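Local coordinates for protein galectin-1 (Bufo arenarum, PDB 1A78) that binds beta-galactosides, probably along with a range of complex carbohydrates, as a homodimeric lectin, and may regulate apoptosis and cell differentiation, at residues I20-N34 / F120-T132. Residues are numbered along the deposited sequence; the frame is centred on the assembly and turned at random.
Sequences IKGSIPPDCKGFAVN and FLSLEGLAFKSIT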
# COMPACT_ATOMS: atom_id res chain seq x y z
N ILE A 20 4.10 2.40 8.63
CA ILE A 20 2.85 3.01 8.19
C ILE A 20 2.82 4.44 8.71
O ILE A 20 3.37 4.72 9.76
CB ILE A 20 1.61 2.22 8.69
CG1 ILE A 20 1.29 1.08 7.72
CG2 ILE A 20 0.38 3.12 8.73
CD1 ILE A 20 2.29 -0.02 7.72
N LYS A 21 2.22 5.34 7.94
CA LYS A 21 2.13 6.74 8.32
C LYS A 21 0.73 7.18 7.91
O LYS A 21 0.27 6.85 6.82
CB LYS A 21 3.17 7.53 7.56
CG LYS A 21 3.68 8.74 8.29
CD LYS A 21 4.84 9.33 7.52
CE LYS A 21 5.89 8.24 7.22
NZ LYS A 21 6.91 8.66 6.21
N GLY A 22 0.04 7.88 8.81
CA GLY A 22 -1.30 8.31 8.51
C GLY A 22 -1.81 9.36 9.46
O GLY A 22 -1.06 9.84 10.31
N SER A 23 -3.07 9.73 9.31
CA SER A 23 -3.69 10.72 10.17
C SER A 23 -4.81 10.17 11.04
O SER A 23 -5.68 9.41 10.58
CB SER A 23 -4.21 11.90 9.35
OG SER A 23 -3.14 12.74 8.96
N ILE A 24 -4.75 10.55 12.31
CA ILE A 24 -5.72 10.16 13.32
C ILE A 24 -6.80 11.22 13.33
O ILE A 24 -6.50 12.42 13.40
CB ILE A 24 -5.12 10.16 14.75
CG1 ILE A 24 -3.97 9.17 14.87
CG2 ILE A 24 -6.19 9.84 15.77
CD1 ILE A 24 -3.44 9.06 16.29
N PRO A 25 -8.07 10.82 13.19
CA PRO A 25 -9.17 11.80 13.21
C PRO A 25 -9.24 12.50 14.61
O PRO A 25 -8.79 11.96 15.63
CB PRO A 25 -10.40 10.92 12.95
CG PRO A 25 -9.83 9.81 12.08
CD PRO A 25 -8.54 9.48 12.76
N PRO A 26 -9.81 13.72 14.65
CA PRO A 26 -9.91 14.47 15.91
C PRO A 26 -10.88 13.82 16.90
O PRO A 26 -10.80 14.04 18.10
CB PRO A 26 -10.42 15.83 15.45
CG PRO A 26 -11.35 15.45 14.31
CD PRO A 26 -10.54 14.39 13.56
N ASP A 27 -11.83 13.06 16.37
CA ASP A 27 -12.80 12.37 17.20
C ASP A 27 -12.63 10.91 16.87
O ASP A 27 -13.45 10.32 16.16
CB ASP A 27 -14.22 12.85 16.88
CG ASP A 27 -14.53 14.22 17.50
OD1 ASP A 27 -14.36 14.38 18.73
OD2 ASP A 27 -14.94 15.14 16.74
N CYS A 28 -11.52 10.34 17.32
CA CYS A 28 -11.20 8.94 17.06
C CYS A 28 -11.21 8.18 18.36
O CYS A 28 -10.48 8.51 19.29
CB CYS A 28 -9.81 8.84 16.40
SG CYS A 28 -9.26 7.15 15.98
N LYS A 29 -12.05 7.17 18.44
CA LYS A 29 -12.17 6.36 19.65
C LYS A 29 -10.97 5.41 19.74
O LYS A 29 -10.48 5.13 20.82
CB LYS A 29 -13.49 5.58 19.63
CG LYS A 29 -13.62 4.51 18.49
CD LYS A 29 -14.66 4.85 17.36
CE LYS A 29 -14.30 6.13 16.56
NZ LYS A 29 -12.88 6.15 16.03
N GLY A 30 -10.49 4.96 18.59
CA GLY A 30 -9.34 4.07 18.53
C GLY A 30 -9.06 3.69 17.08
O GLY A 30 -9.94 3.87 16.22
N PHE A 31 -7.85 3.22 16.79
CA PHE A 31 -7.52 2.78 15.42
C PHE A 31 -6.70 1.51 15.52
O PHE A 31 -6.18 1.17 16.60
CB PHE A 31 -6.78 3.86 14.62
CG PHE A 31 -5.37 4.11 15.08
CD1 PHE A 31 -4.32 3.34 14.58
CD2 PHE A 31 -5.10 5.10 16.01
CE1 PHE A 31 -3.02 3.57 14.98
CE2 PHE A 31 -3.80 5.34 16.43
CZ PHE A 31 -2.76 4.58 15.91
N ALA A 32 -6.60 0.81 14.39
CA ALA A 32 -5.87 -0.46 14.32
C ALA A 32 -5.05 -0.60 13.06
O ALA A 32 -5.27 0.08 12.07
CB ALA A 32 -6.86 -1.64 14.43
N VAL A 33 -4.06 -1.47 13.15
CA VAL A 33 -3.18 -1.83 12.04
C VAL A 33 -3.10 -3.35 12.14
O VAL A 33 -2.74 -3.87 13.20
CB VAL A 33 -1.77 -1.22 12.19
CG1 VAL A 33 -0.83 -1.80 11.12
CG2 VAL A 33 -1.86 0.31 12.06
N ASN A 34 -3.43 -4.06 11.07
CA ASN A 34 -3.41 -5.52 11.12
C ASN A 34 -2.38 -6.10 10.18
O ASN A 34 -2.18 -5.57 9.09
CB ASN A 34 -4.81 -6.05 10.76
CG ASN A 34 -5.90 -5.40 11.57
OD1 ASN A 34 -5.94 -5.55 12.78
ND2 ASN A 34 -6.76 -4.65 10.92
N PHE A 120 -0.54 -10.00 4.10
CA PHE A 120 -1.57 -8.97 4.26
C PHE A 120 -1.41 -7.89 5.31
O PHE A 120 -0.96 -8.16 6.42
CB PHE A 120 -2.89 -9.74 4.52
CG PHE A 120 -4.11 -8.87 4.72
CD1 PHE A 120 -4.85 -8.43 3.63
CD2 PHE A 120 -4.58 -8.60 6.00
CE1 PHE A 120 -6.03 -7.73 3.80
CE2 PHE A 120 -5.76 -7.91 6.18
CZ PHE A 120 -6.50 -7.48 5.07
N LEU A 121 -1.94 -6.72 5.00
CA LEU A 121 -1.90 -5.57 5.91
C LEU A 121 -3.15 -4.73 5.69
O LEU A 121 -3.55 -4.52 4.55
CB LEU A 121 -0.64 -4.71 5.61
CG LEU A 121 -0.21 -3.32 6.15
CD1 LEU A 121 -1.29 -2.26 6.03
CD2 LEU A 121 0.29 -3.42 7.56
N SER A 122 -3.78 -4.26 6.76
CA SER A 122 -4.94 -3.39 6.63
C SER A 122 -4.97 -2.41 7.79
O SER A 122 -4.39 -2.68 8.86
CB SER A 122 -6.24 -4.18 6.60
OG SER A 122 -6.34 -5.02 7.74
N LEU A 123 -5.61 -1.27 7.58
CA LEU A 123 -5.74 -0.22 8.58
C LEU A 123 -7.22 -0.03 8.86
O LEU A 123 -8.06 -0.26 8.00
CB LEU A 123 -5.16 1.10 8.06
CG LEU A 123 -3.72 1.13 7.55
CD1 LEU A 123 -3.36 2.52 7.05
CD2 LEU A 123 -2.75 0.69 8.64
N GLU A 124 -7.55 0.38 10.07
CA GLU A 124 -8.94 0.63 10.40
C GLU A 124 -9.02 1.96 11.14
O GLU A 124 -8.33 2.16 12.14
CB GLU A 124 -9.49 -0.46 11.32
CG GLU A 124 -9.34 -1.91 10.87
CD GLU A 124 -9.76 -2.88 11.99
OE1 GLU A 124 -10.36 -2.41 12.99
OE2 GLU A 124 -9.50 -4.10 11.88
N GLY A 125 -9.84 2.87 10.63
CA GLY A 125 -10.00 4.15 11.30
C GLY A 125 -8.77 5.02 11.42
O GLY A 125 -8.62 5.77 12.38
N LEU A 126 -7.94 4.98 10.39
CA LEU A 126 -6.71 5.76 10.34
C LEU A 126 -6.57 6.17 8.88
O LEU A 126 -6.71 5.33 7.98
CB LEU A 126 -5.56 4.86 10.77
CG LEU A 126 -4.18 5.47 10.91
CD1 LEU A 126 -4.14 6.46 12.05
CD2 LEU A 126 -3.18 4.36 11.11
N ALA A 127 -6.38 7.46 8.63
CA ALA A 127 -6.22 7.94 7.25
C ALA A 127 -4.81 7.65 6.75
O ALA A 127 -3.84 8.12 7.31
CB ALA A 127 -6.52 9.45 7.16
N PHE A 128 -4.73 6.84 5.71
CA PHE A 128 -3.48 6.44 5.08
C PHE A 128 -2.74 7.60 4.39
O PHE A 128 -3.34 8.46 3.76
CB PHE A 128 -3.81 5.35 4.05
CG PHE A 128 -2.69 4.99 3.12
CD1 PHE A 128 -1.67 4.14 3.53
CD2 PHE A 128 -2.65 5.50 1.83
CE1 PHE A 128 -0.65 3.81 2.67
CE2 PHE A 128 -1.63 5.18 0.96
CZ PHE A 128 -0.63 4.33 1.38
N LYS A 129 -1.43 7.65 4.57
CA LYS A 129 -0.65 8.67 3.89
C LYS A 129 0.45 7.96 3.11
O LYS A 129 0.67 8.25 1.96
CB LYS A 129 -0.06 9.70 4.88
CG LYS A 129 -1.13 10.59 5.52
CD LYS A 129 -0.54 11.85 6.14
CE LYS A 129 -1.65 12.86 6.48
NZ LYS A 129 -1.15 14.23 6.87
N SER A 130 1.07 6.96 3.74
CA SER A 130 2.13 6.19 3.12
C SER A 130 2.44 4.87 3.84
O SER A 130 2.08 4.67 5.00
CB SER A 130 3.39 7.05 2.99
OG SER A 130 3.98 7.31 4.24
N ILE A 131 3.07 3.97 3.09
CA ILE A 131 3.49 2.67 3.56
C ILE A 131 4.86 2.44 2.92
O ILE A 131 5.01 2.64 1.72
CB ILE A 131 2.51 1.58 3.11
CG1 ILE A 131 3.03 0.20 3.50
CG2 ILE A 131 2.27 1.66 1.60
CD1 ILE A 131 1.95 -0.86 3.48
N THR A 132 5.84 2.02 3.71
CA THR A 132 7.18 1.82 3.20
C THR A 132 7.78 0.52 3.69
O THR A 132 7.71 0.22 4.88
CB THR A 132 8.10 2.93 3.71
OG1 THR A 132 7.48 4.20 3.51
CG2 THR A 132 9.43 2.92 2.96
O HOH W 1 -11.32 7.14 14.12
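Leu123 CD2 touches both Val33 CG2, at 3.6 Å, and Ile20 CG2, the two lying at roughly a right angle as seen from it, and so ties together the two sheets of the galectin beta-sandwich. Leu123 and Val33 are cross-strand neighbours pointing the same way, whereas Ile20 comes from the facing sheet and runs alongside the leucine but the other way. Ile20 CD1 meets Leu121 CD2 tip to tip at 3.9 Å. Toward the turn, Leu126 sets CD1 over the centre of the Phe31 ring, a CH-pi contact 4.0 Å from the centroid; the ring is brought there by a chi1 of 71°, which places it between the backbone N and the carbonyl carbon. Phe80 meets the same ring edge-to-face. Around this core the backbones pair antiparallel twice, 30-34 with 120-124 and 20-23 with 127-132, while Gly125 and Leu126 carry the chain from one sheet to the other. In the second ladder Lys21 is matched by two residues, Lys129 and Ser130, in a classic beta bulge in which Lys21 O accepts from Lys129 N at 2.9 Å and from Ser130 N at 3.2 Å. From Ser130 on, residues 130-132 also pair with a strand of the second subunit, continuing the sheet across the dimer. On the outer, sugar-binding face, Asn34 ND2 donates to Ser122 OG in its amide plane and, at 3.0 Å, to Glu124 OE2 from above the carboxylate plane. Its OD1 is hydrogen-bonded to His45, a galactoside-binding residue. With both ends of the amide engaged, Asn34 is fixed in rotation; it is thus a second-shell residue that, held by Ser122 and Glu124, would orient His45 for the sugar.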